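Local coordinates for nigerythrin (Desulfovibrio vulgaris subsp. vulgaris, PDB 1YUZ), which shows NADH peroxidase activity in vitro and carries a diiron centre and a rubredoxin-like iron site in each subunit of a homodimer, at residues Ser22-Gly27 / Tyr123-Arg128. Residues are numbered along the deposited sequence; the frame is centred on the assembly and turned at random. Where two conformers were deposited one is given.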
loop_
_atom_site.group_PDB
_atom_site.type_symbol
_atom_site.label_atom_id
_atom_site.label_comp_id
_atom_site.label_asym_id
_atom_site.label_seq_id
_atom_site.Cartn_x
_atom_site.Cartn_y
_atom_site.Cartn_z
ATOM N N SER B 22 -18.384 0.486 1.410
ATOM C CA SER B 22 -17.943 1.559 0.527
ATOM C C SER B 22 -18.305 2.959 0.998
ATOM O O SER B 22 -19.386 3.190 1.533
ATOM C CB SER B 22 -18.512 1.338 -0.873
ATOM O OG SER B 22 -18.227 2.441 -1.711
ATOM N N LYS B 23 -17.388 3.895 0.775
ATOM C CA LYS B 23 -17.584 5.287 1.162
ATOM C C LYS B 23 -17.804 6.117 -0.100
ATOM O O LYS B 23 -17.549 7.323 -0.120
ATOM C CB LYS B 23 -16.343 5.799 1.898
ATOM C CG LYS B 23 -15.900 4.925 3.061
ATOM C CD LYS B 23 -14.560 5.383 3.616
ATOM C CE LYS B 23 -14.094 4.487 4.755
ATOM N NZ LYS B 23 -12.764 4.910 5.279
ATOM N N THR B 24 -18.290 5.466 -1.152
ATOM C CA THR B 24 -18.508 6.143 -2.424
ATOM C C THR B 24 -19.971 6.316 -2.818
ATOM O O THR B 24 -20.743 5.356 -2.844
ATOM C CB THR B 24 -17.793 5.389 -3.571
ATOM O OG1 THR B 24 -16.400 5.251 -3.262
ATOM C CG2 THR B 24 -17.939 6.145 -4.882
ATOM N N ALA B 25 -20.340 7.553 -3.134
ATOM C CA ALA B 25 -21.694 7.855 -3.574
ATOM C C ALA B 25 -21.737 7.472 -5.045
ATOM O O ALA B 25 -20.909 7.927 -5.833
ATOM C CB ALA B 25 -21.981 9.329 -3.417
ATOM N N VAL B 26 -22.697 6.631 -5.408
ATOM C CA VAL B 26 -22.824 6.183 -6.787
ATOM C C VAL B 26 -24.088 6.704 -7.451
ATOM O O VAL B 26 -25.198 6.447 -6.986
ATOM C CB VAL B 26 -22.826 4.644 -6.871
ATOM C CG1 VAL B 26 -22.980 4.201 -8.318
ATOM C CG2 VAL B 26 -21.536 4.092 -6.286
ATOM N N GLY B 27 -23.907 7.443 -8.539
ATOM C CA GLY B 27 -25.035 7.975 -9.277
ATOM C C GLY B 27 -25.003 7.372 -10.665
ATOM O O GLY B 27 -24.542 6.244 -10.840
ATOM N N TYR B 123 -13.324 3.370 -7.881
ATOM C CA TYR B 123 -13.407 2.865 -9.238
ATOM C C TYR B 123 -14.184 1.555 -9.338
ATOM O O TYR B 123 -14.982 1.391 -10.258
ATOM C CB TYR B 123 -12.013 2.794 -9.875
ATOM C CG TYR B 123 -11.553 4.159 -10.365
ATOM C CD1 TYR B 123 -10.341 4.707 -9.940
ATOM C CD2 TYR B 123 -12.343 4.911 -11.241
ATOM C CE1 TYR B 123 -9.927 5.966 -10.373
ATOM C CE2 TYR B 123 -11.937 6.170 -11.681
ATOM C CZ TYR B 123 -10.728 6.691 -11.244
ATOM O OH TYR B 123 -10.324 7.933 -11.687
ATOM N N PRO B 124 -13.985 0.611 -8.397
ATOM C CA PRO B 124 -14.772 -0.622 -8.526
ATOM C C PRO B 124 -16.279 -0.314 -8.467
ATOM O O PRO B 124 -17.073 -0.936 -9.174
ATOM C CB PRO B 124 -14.302 -1.453 -7.339
ATOM C CG PRO B 124 -12.854 -1.092 -7.257
ATOM C CD PRO B 124 -12.882 0.425 -7.434
ATOM N N ALA B 125 -16.665 0.656 -7.640
ATOM C CA ALA B 125 -18.074 1.035 -7.514
ATOM C C ALA B 125 -18.583 1.619 -8.827
ATOM O O ALA B 125 -19.686 1.297 -9.281
ATOM C CB ALA B 125 -18.249 2.056 -6.394
ATOM N N PHE B 126 -17.778 2.485 -9.433
ATOM C CA PHE B 126 -18.149 3.117 -10.693
ATOM C C PHE B 126 -18.140 2.115 -11.841
ATOM O O PHE B 126 -18.969 2.192 -12.747
ATOM C CB PHE B 126 -17.192 4.266 -11.003
ATOM C CG PHE B 126 -17.337 5.450 -10.087
ATOM C CD1 PHE B 126 -16.437 6.506 -10.166
ATOM C CD2 PHE B 126 -18.380 5.526 -9.164
ATOM C CE1 PHE B 126 -16.569 7.621 -9.347
ATOM C CE2 PHE B 126 -18.521 6.641 -8.339
ATOM C CZ PHE B 126 -17.615 7.688 -8.431
ATOM N N ILE B 127 -17.199 1.178 -11.811
ATOM C CA ILE B 127 -17.126 0.158 -12.848
ATOM C C ILE B 127 -18.389 -0.693 -12.798
ATOM O O ILE B 127 -19.006 -0.963 -13.825
ATOM C CB ILE B 127 -15.892 -0.750 -12.649
ATOM C CG1 ILE B 127 -14.615 0.052 -12.918
ATOM C CG2 ILE B 127 -15.978 -1.965 -13.568
ATOM C CD1 ILE B 127 -13.349 -0.664 -12.515
ATOM N N ARG B 128 -18.772 -1.110 -11.597
ATOM C CA ARG B 128 -19.963 -1.930 -11.433
ATOM C C ARG B 128 -21.201 -1.216 -11.963
ATOM O O ARG B 128 -22.012 -1.815 -12.669
ATOM C CB ARG B 128 -20.166 -2.285 -9.960
ATOM C CG ARG B 128 -21.387 -3.147 -9.710
ATOM C CD ARG B 128 -21.263 -4.499 -10.395
ATOM N NE ARG B 128 -22.540 -5.209 -10.416
ATOM C CZ ARG B 128 -22.698 -6.465 -10.823
ATOM N NH1 ARG B 128 -21.656 -7.167 -11.246
ATOM N NH2 ARG B 128 -23.902 -7.020 -10.806
#
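F126 leaves helix 104-132 with CG beside its backbone N (chi1 -70°), anti to the carbonyl carbon, and from there its ring reaches out to loop 22-27, which runs extended from T24 to V26. CB and CG make no close approach; CD2 is the first ring atom to near the loop, 4.3 Å from T24 CG2. CE2 lies 3.5 Å from that methyl, which comes at the ring obliquely, and CZ is 3.9 Å from T24 CG2. The carbonyl O of A25 meets CE2 at the ring edge, in plane, 3.7 Å away; V26 CG2 is also at the edge, 4.4 Å from CE2. In this ferritin-like four-helix bundle, the loop leads into helix 29-56, whose N32 and A35 also touch F126, while F142 of helix 136-161 meets its ring; the side chain stands about 10 Å from a bound Fe(III). In T24, chi1 of -56° sets OG1 beside the backbone N, where it hydrogen-bonds D121 and Y117, and leaves CG2 anti to the N, turned to the ring. Just upstream, S22 OG accepts from T24 N at 3.1 Å in an ST turn and also hydrogen-bonds D121 OD1, which T24 OG1 uses too. One helix position before F126, A125 points its CB at the loop and meets V26 CG2 at 3.9 Å, an apolar contact.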